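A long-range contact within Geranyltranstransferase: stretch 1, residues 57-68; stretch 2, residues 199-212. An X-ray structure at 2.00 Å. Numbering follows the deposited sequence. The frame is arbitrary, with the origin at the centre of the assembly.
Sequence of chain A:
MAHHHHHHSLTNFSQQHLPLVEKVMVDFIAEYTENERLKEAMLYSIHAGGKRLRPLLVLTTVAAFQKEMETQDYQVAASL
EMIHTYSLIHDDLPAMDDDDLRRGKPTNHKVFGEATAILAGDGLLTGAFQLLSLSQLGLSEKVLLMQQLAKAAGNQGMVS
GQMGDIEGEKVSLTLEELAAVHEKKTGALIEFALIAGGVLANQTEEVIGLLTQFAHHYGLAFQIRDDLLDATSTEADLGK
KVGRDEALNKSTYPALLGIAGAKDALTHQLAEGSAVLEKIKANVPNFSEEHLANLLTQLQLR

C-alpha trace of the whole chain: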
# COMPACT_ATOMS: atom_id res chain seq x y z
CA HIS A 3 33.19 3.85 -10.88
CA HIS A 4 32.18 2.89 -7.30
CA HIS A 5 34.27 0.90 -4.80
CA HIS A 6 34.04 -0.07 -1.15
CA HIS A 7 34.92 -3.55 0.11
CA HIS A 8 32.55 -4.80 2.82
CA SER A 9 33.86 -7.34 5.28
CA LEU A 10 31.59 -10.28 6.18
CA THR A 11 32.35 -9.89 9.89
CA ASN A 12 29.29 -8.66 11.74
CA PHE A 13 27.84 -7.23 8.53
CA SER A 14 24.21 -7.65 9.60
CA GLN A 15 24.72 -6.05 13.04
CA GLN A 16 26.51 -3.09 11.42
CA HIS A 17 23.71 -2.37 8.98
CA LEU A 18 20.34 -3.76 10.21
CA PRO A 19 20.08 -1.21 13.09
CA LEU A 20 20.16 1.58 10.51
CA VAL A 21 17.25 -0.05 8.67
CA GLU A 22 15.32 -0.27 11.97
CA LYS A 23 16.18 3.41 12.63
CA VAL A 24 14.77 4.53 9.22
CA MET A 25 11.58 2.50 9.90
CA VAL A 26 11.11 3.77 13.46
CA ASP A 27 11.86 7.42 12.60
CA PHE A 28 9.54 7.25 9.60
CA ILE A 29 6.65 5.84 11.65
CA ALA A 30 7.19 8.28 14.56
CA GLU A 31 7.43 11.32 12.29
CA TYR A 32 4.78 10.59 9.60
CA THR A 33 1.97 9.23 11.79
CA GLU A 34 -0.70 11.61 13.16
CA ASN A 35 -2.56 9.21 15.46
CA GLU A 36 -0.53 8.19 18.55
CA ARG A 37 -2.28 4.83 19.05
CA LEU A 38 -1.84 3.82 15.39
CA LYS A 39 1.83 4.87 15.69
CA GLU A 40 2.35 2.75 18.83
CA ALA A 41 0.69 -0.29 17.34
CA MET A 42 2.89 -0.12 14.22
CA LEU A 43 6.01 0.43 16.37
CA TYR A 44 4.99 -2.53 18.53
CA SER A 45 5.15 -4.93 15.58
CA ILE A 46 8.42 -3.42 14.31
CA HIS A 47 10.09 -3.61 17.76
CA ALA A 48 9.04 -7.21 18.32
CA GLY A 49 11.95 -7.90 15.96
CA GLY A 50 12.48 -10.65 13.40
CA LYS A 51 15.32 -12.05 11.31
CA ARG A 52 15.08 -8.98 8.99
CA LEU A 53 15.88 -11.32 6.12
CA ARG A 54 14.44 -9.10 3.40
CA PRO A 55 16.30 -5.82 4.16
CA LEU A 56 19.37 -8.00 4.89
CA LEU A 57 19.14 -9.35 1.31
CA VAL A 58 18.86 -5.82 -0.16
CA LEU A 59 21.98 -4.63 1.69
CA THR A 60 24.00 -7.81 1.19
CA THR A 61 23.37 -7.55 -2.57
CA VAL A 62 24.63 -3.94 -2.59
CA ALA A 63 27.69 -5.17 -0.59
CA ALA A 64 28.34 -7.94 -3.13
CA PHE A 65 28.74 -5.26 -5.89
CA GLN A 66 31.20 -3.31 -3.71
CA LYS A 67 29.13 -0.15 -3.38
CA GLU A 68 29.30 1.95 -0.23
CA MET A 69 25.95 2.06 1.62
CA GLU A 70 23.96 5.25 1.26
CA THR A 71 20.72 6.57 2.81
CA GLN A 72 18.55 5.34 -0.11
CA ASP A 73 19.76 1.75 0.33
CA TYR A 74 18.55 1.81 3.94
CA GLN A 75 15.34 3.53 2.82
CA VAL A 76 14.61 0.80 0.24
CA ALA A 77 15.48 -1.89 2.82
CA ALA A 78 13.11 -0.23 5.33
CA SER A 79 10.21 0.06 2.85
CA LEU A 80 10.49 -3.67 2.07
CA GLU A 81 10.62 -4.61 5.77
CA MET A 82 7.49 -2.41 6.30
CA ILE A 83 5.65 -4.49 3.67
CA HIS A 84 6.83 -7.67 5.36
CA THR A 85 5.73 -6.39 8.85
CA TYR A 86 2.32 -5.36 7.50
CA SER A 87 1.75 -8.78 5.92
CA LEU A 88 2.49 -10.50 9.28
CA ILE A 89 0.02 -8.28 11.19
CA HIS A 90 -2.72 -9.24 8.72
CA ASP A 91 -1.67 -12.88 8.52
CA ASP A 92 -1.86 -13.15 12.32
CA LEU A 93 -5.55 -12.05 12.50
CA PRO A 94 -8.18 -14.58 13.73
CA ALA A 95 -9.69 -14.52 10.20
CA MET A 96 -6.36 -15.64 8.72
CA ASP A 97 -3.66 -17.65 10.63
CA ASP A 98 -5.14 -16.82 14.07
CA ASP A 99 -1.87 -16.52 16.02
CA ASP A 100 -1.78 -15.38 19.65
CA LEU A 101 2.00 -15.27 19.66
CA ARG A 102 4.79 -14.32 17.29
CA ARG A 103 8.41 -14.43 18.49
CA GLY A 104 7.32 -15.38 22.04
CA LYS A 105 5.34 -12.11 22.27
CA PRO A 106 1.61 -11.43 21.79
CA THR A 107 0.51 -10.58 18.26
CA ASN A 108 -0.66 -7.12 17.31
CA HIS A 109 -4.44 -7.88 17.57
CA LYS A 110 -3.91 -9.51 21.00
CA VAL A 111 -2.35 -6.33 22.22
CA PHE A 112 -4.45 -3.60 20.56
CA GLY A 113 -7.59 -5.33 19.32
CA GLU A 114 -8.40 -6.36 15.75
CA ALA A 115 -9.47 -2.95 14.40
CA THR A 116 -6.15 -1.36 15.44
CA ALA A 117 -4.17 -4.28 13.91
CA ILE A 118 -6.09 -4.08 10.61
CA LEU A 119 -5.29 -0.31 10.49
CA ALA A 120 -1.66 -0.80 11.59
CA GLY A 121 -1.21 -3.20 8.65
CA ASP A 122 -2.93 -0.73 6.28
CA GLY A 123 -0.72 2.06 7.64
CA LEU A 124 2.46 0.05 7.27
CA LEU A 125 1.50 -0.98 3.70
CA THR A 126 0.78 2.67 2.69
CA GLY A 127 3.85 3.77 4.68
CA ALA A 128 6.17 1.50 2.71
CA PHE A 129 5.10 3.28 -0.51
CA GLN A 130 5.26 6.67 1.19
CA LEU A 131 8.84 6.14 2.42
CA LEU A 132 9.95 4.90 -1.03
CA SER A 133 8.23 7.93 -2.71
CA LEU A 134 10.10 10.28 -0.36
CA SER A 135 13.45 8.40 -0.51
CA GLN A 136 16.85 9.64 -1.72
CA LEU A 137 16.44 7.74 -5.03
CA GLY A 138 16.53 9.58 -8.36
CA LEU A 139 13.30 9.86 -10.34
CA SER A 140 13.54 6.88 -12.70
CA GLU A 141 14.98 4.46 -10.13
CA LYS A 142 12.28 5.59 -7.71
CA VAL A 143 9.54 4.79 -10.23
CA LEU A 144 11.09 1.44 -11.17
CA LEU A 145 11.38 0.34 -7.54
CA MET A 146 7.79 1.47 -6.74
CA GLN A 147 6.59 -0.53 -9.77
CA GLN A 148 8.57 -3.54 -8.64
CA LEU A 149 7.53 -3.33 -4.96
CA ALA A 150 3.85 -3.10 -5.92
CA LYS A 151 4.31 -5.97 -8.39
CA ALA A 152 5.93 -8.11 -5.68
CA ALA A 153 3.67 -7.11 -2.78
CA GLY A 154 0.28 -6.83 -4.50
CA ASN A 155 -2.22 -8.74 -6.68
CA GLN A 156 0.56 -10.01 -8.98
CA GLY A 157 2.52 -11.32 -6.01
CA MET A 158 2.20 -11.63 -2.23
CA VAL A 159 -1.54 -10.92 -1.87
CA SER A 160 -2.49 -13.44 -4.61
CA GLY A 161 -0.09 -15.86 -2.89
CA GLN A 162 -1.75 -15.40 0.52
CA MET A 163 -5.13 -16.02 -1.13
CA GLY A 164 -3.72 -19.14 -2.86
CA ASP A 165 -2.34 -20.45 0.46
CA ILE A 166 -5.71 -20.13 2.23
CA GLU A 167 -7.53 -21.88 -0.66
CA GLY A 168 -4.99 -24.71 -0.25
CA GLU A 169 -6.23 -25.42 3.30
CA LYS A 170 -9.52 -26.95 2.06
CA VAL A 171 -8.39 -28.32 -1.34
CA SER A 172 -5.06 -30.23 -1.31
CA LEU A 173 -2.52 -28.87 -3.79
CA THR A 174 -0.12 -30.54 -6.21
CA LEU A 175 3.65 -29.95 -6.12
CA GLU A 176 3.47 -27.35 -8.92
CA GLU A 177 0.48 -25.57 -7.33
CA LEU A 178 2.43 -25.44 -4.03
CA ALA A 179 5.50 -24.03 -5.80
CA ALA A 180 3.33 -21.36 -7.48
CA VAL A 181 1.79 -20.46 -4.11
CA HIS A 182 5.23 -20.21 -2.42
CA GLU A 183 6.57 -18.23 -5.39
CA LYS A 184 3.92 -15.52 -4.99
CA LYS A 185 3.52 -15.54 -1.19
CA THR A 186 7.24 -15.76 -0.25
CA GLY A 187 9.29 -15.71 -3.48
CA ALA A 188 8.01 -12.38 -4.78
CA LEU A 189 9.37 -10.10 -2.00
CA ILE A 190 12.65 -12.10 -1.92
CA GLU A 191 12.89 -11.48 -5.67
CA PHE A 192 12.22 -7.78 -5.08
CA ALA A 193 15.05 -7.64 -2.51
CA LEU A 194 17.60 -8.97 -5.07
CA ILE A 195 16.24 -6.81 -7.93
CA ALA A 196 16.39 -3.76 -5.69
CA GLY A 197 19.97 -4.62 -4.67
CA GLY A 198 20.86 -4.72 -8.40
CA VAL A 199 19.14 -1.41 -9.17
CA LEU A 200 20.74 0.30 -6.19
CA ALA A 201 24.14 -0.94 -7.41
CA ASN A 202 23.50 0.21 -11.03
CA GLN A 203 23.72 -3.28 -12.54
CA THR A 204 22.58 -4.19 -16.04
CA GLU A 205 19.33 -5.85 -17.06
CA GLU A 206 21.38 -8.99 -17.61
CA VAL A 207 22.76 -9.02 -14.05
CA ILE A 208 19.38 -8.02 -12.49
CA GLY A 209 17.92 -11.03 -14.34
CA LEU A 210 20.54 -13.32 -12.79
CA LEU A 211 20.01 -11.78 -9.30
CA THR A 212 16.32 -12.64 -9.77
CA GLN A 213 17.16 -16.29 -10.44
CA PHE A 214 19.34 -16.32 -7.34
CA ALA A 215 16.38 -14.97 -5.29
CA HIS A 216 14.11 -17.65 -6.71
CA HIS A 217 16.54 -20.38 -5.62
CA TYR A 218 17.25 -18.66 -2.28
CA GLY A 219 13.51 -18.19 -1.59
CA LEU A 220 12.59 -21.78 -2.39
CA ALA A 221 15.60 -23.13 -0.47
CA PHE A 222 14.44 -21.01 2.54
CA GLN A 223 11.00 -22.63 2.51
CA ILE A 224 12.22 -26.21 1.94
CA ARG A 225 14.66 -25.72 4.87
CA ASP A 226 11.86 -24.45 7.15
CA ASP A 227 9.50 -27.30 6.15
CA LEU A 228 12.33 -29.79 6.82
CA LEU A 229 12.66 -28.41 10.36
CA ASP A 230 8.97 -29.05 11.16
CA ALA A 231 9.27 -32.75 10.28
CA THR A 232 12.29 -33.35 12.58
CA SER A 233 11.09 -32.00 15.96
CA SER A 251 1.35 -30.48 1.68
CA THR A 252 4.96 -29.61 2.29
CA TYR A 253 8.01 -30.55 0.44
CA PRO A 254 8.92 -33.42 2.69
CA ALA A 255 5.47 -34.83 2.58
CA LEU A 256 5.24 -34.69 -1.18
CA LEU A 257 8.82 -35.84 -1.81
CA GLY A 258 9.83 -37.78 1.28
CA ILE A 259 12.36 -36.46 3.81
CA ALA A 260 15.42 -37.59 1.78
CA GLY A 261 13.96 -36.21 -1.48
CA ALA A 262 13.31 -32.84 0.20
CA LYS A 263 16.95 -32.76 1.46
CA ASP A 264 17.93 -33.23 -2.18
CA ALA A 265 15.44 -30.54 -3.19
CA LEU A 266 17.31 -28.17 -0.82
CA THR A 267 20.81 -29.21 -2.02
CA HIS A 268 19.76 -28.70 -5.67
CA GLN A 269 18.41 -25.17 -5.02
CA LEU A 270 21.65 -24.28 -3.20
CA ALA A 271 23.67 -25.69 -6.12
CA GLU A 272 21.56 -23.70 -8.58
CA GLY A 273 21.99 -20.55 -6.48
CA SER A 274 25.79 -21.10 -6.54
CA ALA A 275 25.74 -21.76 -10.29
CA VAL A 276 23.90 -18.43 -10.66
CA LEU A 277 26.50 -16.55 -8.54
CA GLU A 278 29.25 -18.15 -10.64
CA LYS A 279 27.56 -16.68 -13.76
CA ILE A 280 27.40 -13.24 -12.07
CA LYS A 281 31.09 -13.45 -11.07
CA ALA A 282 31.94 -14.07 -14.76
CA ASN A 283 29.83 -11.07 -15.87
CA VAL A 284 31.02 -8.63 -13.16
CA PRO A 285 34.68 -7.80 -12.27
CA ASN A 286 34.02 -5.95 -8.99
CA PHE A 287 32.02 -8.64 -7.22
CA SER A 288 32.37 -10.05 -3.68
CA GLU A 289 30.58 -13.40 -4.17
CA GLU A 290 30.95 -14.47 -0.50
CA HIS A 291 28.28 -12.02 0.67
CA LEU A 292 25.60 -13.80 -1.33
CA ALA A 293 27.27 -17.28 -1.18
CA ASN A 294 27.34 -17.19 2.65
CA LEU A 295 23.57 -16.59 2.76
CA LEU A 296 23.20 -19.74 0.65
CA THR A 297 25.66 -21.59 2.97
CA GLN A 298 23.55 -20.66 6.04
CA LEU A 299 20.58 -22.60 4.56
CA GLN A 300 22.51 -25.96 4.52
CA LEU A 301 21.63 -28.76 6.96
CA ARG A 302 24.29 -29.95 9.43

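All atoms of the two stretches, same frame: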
# COMPACT_ATOMS: atom_id res chain seq x y z
N LEU A 57 18.87 -9.01 2.73
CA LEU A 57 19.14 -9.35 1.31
C LEU A 57 19.44 -8.14 0.43
O LEU A 57 20.41 -8.17 -0.34
CB LEU A 57 17.98 -10.16 0.73
CG LEU A 57 17.93 -11.63 1.16
CD1 LEU A 57 16.57 -12.20 0.77
CD2 LEU A 57 19.07 -12.43 0.53
N VAL A 58 18.63 -7.07 0.56
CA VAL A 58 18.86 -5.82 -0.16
C VAL A 58 20.30 -5.34 0.04
O VAL A 58 21.03 -5.12 -0.92
CB VAL A 58 17.88 -4.69 0.25
CG1 VAL A 58 18.22 -3.39 -0.47
CG2 VAL A 58 16.43 -5.05 -0.05
N LEU A 59 20.69 -5.20 1.31
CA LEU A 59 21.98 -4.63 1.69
C LEU A 59 23.17 -5.54 1.37
O LEU A 59 24.24 -5.07 0.94
CB LEU A 59 21.97 -4.25 3.17
CG LEU A 59 20.93 -3.18 3.54
CD1 LEU A 59 21.10 -2.82 4.98
CD2 LEU A 59 21.00 -1.91 2.67
N THR A 60 22.97 -6.85 1.52
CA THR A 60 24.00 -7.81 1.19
C THR A 60 24.29 -7.77 -0.31
O THR A 60 25.45 -7.89 -0.72
CB THR A 60 23.61 -9.22 1.69
OG1 THR A 60 23.34 -9.16 3.10
CG2 THR A 60 24.73 -10.22 1.46
N THR A 61 23.25 -7.57 -1.11
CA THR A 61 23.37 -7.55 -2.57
C THR A 61 24.16 -6.31 -3.00
O THR A 61 25.04 -6.42 -3.85
CB THR A 61 21.97 -7.65 -3.25
OG1 THR A 61 21.38 -8.90 -2.88
CG2 THR A 61 22.07 -7.60 -4.76
N VAL A 62 23.88 -5.17 -2.37
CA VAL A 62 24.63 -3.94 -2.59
C VAL A 62 26.12 -4.14 -2.18
O VAL A 62 27.03 -3.67 -2.89
CB VAL A 62 23.98 -2.74 -1.84
CG1 VAL A 62 24.82 -1.47 -1.94
CG2 VAL A 62 22.57 -2.47 -2.38
N ALA A 63 26.34 -4.85 -1.07
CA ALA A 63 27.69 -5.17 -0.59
C ALA A 63 28.47 -6.04 -1.57
O ALA A 63 29.63 -5.78 -1.85
CB ALA A 63 27.65 -5.83 0.78
N ALA A 64 27.79 -7.07 -2.09
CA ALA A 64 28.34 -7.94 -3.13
C ALA A 64 28.89 -7.20 -4.37
O ALA A 64 29.88 -7.64 -4.94
CB ALA A 64 27.31 -8.97 -3.55
N PHE A 65 28.27 -6.08 -4.75
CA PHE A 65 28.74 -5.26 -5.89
C PHE A 65 29.66 -4.10 -5.48
O PHE A 65 29.88 -3.17 -6.26
CB PHE A 65 27.56 -4.72 -6.72
CG PHE A 65 26.75 -5.79 -7.38
CD1 PHE A 65 25.49 -6.11 -6.90
CD2 PHE A 65 27.25 -6.50 -8.47
CE1 PHE A 65 24.73 -7.10 -7.48
CE2 PHE A 65 26.50 -7.50 -9.07
CZ PHE A 65 25.23 -7.80 -8.57
N GLN A 66 30.16 -4.18 -4.25
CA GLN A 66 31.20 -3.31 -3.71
C GLN A 66 30.85 -1.84 -3.76
O GLN A 66 31.69 -0.99 -4.07
CB GLN A 66 32.56 -3.61 -4.37
CG GLN A 66 33.17 -4.95 -3.93
CD GLN A 66 34.28 -5.44 -4.85
OE1 GLN A 66 34.82 -4.69 -5.66
NE2 GLN A 66 34.65 -6.72 -4.71
N LYS A 67 29.59 -1.53 -3.46
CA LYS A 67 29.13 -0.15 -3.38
C LYS A 67 29.04 0.25 -1.92
O LYS A 67 28.61 -0.55 -1.08
CB LYS A 67 27.77 -0.01 -4.07
CG LYS A 67 27.13 1.36 -3.93
CD LYS A 67 25.76 1.39 -4.56
CE LYS A 67 24.73 1.99 -3.63
NZ LYS A 67 25.16 3.25 -3.00
N GLU A 68 29.46 1.46 -1.59
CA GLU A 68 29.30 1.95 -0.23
C GLU A 68 27.82 2.25 0.04
O GLU A 68 27.15 2.83 -0.82
CB GLU A 68 30.15 3.19 0.00
CG GLU A 68 30.32 3.55 1.48
CD GLU A 68 31.04 4.86 1.69
OE1 GLU A 68 31.48 5.10 2.84
OE2 GLU A 68 31.16 5.65 0.73
N VAL A 199 19.48 -2.75 -8.71
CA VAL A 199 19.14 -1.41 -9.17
C VAL A 199 19.90 -0.36 -8.38
O VAL A 199 20.43 0.62 -8.95
CB VAL A 199 17.60 -1.19 -9.08
CG1 VAL A 199 17.21 0.26 -9.28
CG2 VAL A 199 16.89 -2.08 -10.08
N LEU A 200 19.98 -0.57 -7.07
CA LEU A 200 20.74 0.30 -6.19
C LEU A 200 22.23 0.31 -6.54
O LEU A 200 22.89 1.33 -6.35
CB LEU A 200 20.54 -0.09 -4.71
CG LEU A 200 19.12 0.11 -4.15
CD1 LEU A 200 18.95 -0.57 -2.78
CD2 LEU A 200 18.76 1.57 -4.07
N ALA A 201 22.73 -0.81 -7.06
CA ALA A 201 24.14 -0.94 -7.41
C ALA A 201 24.43 -0.65 -8.90
O ALA A 201 25.54 -0.90 -9.37
CB ALA A 201 24.64 -2.32 -7.03
N ASN A 202 23.41 -0.14 -9.60
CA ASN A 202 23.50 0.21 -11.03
C ASN A 202 23.91 -0.92 -11.98
O ASN A 202 24.63 -0.68 -12.95
CB ASN A 202 24.40 1.43 -11.25
CG ASN A 202 23.63 2.61 -11.83
OD1 ASN A 202 23.45 3.62 -11.16
ND2 ASN A 202 23.17 2.46 -13.07
N GLN A 203 23.43 -2.12 -11.71
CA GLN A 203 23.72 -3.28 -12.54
C GLN A 203 22.85 -3.33 -13.78
O GLN A 203 21.81 -2.65 -13.86
CB GLN A 203 23.54 -4.56 -11.72
CG GLN A 203 24.52 -4.65 -10.56
CD GLN A 203 25.97 -4.60 -11.02
OE1 GLN A 203 26.44 -5.49 -11.73
NE2 GLN A 203 26.68 -3.58 -10.61
N THR A 204 23.27 -4.13 -14.76
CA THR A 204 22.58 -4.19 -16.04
C THR A 204 21.37 -5.09 -15.92
O THR A 204 21.22 -5.82 -14.93
CB THR A 204 23.49 -4.71 -17.20
OG1 THR A 204 23.90 -6.06 -16.92
CG2 THR A 204 24.72 -3.81 -17.38
N GLU A 205 20.52 -5.03 -16.94
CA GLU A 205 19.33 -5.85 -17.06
C GLU A 205 19.68 -7.32 -17.05
O GLU A 205 18.90 -8.16 -16.61
CB GLU A 205 18.58 -5.49 -18.35
CG GLU A 205 17.07 -5.65 -18.24
CD GLU A 205 16.46 -4.83 -17.11
OE1 GLU A 205 16.58 -3.58 -17.15
OE2 GLU A 205 15.87 -5.43 -16.18
N GLU A 206 20.88 -7.63 -17.54
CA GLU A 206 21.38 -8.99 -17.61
C GLU A 206 21.71 -9.51 -16.20
O GLU A 206 21.36 -10.64 -15.84
CB GLU A 206 22.62 -9.04 -18.52
CG GLU A 206 22.58 -10.11 -19.61
CD GLU A 206 23.16 -11.45 -19.15
OE1 GLU A 206 22.51 -12.13 -18.32
OE2 GLU A 206 24.25 -11.83 -19.64
N VAL A 207 22.38 -8.67 -15.42
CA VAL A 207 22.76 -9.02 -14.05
C VAL A 207 21.51 -9.09 -13.15
O VAL A 207 21.34 -10.06 -12.41
CB VAL A 207 23.82 -8.04 -13.49
CG1 VAL A 207 24.15 -8.35 -12.03
CG2 VAL A 207 25.09 -8.11 -14.33
N ILE A 208 20.63 -8.09 -13.26
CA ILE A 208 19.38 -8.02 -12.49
C ILE A 208 18.56 -9.29 -12.72
O ILE A 208 18.04 -9.88 -11.77
CB ILE A 208 18.60 -6.70 -12.76
CG1 ILE A 208 19.31 -5.54 -12.06
CG2 ILE A 208 17.13 -6.78 -12.33
CD1 ILE A 208 18.92 -4.15 -12.55
N GLY A 209 18.52 -9.74 -13.98
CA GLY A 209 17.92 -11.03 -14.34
C GLY A 209 18.52 -12.25 -13.66
O GLY A 209 17.79 -13.18 -13.28
N LEU A 210 19.84 -12.26 -13.53
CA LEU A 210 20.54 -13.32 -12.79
C LEU A 210 20.31 -13.23 -11.26
O LEU A 210 20.13 -14.25 -10.60
CB LEU A 210 22.04 -13.27 -13.10
CG LEU A 210 22.49 -13.78 -14.49
CD1 LEU A 210 24.02 -13.73 -14.60
CD2 LEU A 210 21.99 -15.20 -14.76
N LEU A 211 20.32 -12.02 -10.72
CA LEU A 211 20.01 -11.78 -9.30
C LEU A 211 18.61 -12.30 -8.94
O LEU A 211 18.41 -12.88 -7.89
CB LEU A 211 20.12 -10.29 -8.98
CG LEU A 211 21.54 -9.75 -8.98
CD1 LEU A 211 21.52 -8.23 -8.94
CD2 LEU A 211 22.33 -10.32 -7.82
N THR A 212 17.68 -12.12 -9.87
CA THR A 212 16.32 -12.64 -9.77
C THR A 212 16.26 -14.16 -9.66
O THR A 212 15.49 -14.72 -8.86
CB THR A 212 15.52 -12.18 -10.98
OG1 THR A 212 15.50 -10.75 -10.99
CG2 THR A 212 14.08 -12.73 -10.97

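The centre of this contact is the side chain of Phe 65, which gives up more surface to the other stretch than any other residue here. Its CA-to-CB bond points toward stretch 2, and with chi1 in the m well the ring reaches in among Ala 201, Gln 203, Val 207 and Leu 211. Phe 65 CB lies 3.8 Å from Ala 201 CB, a close approach that suits alanine, whose single methyl lets the two chains come near each other. Farther out along the ring, Phe 65 CZ is 3.7 Å from Val 207 CG1, and Phe 65 CE1 is 3.7 Å from Leu 211 CD1. Val 207 and Leu 211 stand one helical turn apart, so both can present branched aliphatic groups to the same aromatic ring. A large, flat hydrocarbon side chain is well suited to meet partners from both the loop and the helix of stretch 2.

The remaining apolar contacts run back along the helix that holds residues 57-64. Thr 61, one turn before Phe 65, turns its methyl to the same leucine, with Thr 61 CG2 4.1 Å from Leu 211 CD2. Its hydroxyl is occupied within its own helix: Thr 61 OG1 donates to Leu 57 O at 2.8 Å, a bond that lets a polar residue be buried at little cost. Leu 200 meets two valines of stretch 1, which are also one turn apart. Val 58 CG1 is 3.7 Å from Leu 200 CD1, and Val 62 CG2 is 3.9 Å from Leu 200 CB. The length of leucine allows it to touch both.

The backbones come nearest at Val 62 and Ala 201, whose CA atoms are 5.7 Å apart. Helical geometry is lost close by in each stretch, at Phe 65 and at Ala 201. Stretch 2 then passes through a short loop to the helix that begins at Glu 205. Thr 204 caps that helix through a weak bond from Val 207 N to Thr 204 OG1, 3.4 Å long, at the start of the helix that carries Val 207 and Leu 211.

Toward the polar edge, Gln 203 folds over one face of the Phe 65 ring. Gln 203 CG lies 3.7 Å from the ring centroid and only 7° off the ring normal, a CH-pi contact in which the aliphatic part of a polar side chain packs on aromatic electrons. The amide is anchored locally, Gln 203 NE2 donating to Ala 201 O at 3.2 Å, while Gln 203 OE1 approaches Phe 65 CE2 to 3.3 Å.

Lys 67 likewise contributes its methylenes: Lys 67 CD is 4.0 Å from Ala 201 CA, and Lys 67 CE is 3.3 Å from Leu 200 O. Its amino group bonds within its own stretch, Lys 67 NZ donating to Glu 68 O at 3.0 Å. No hydrogen bond crosses between the stretches; they are held against each other by packing, while Thr 61 OG1, Lys 67 NZ and Gln 203 NE2 each donate to a backbone oxygen of their own stretch.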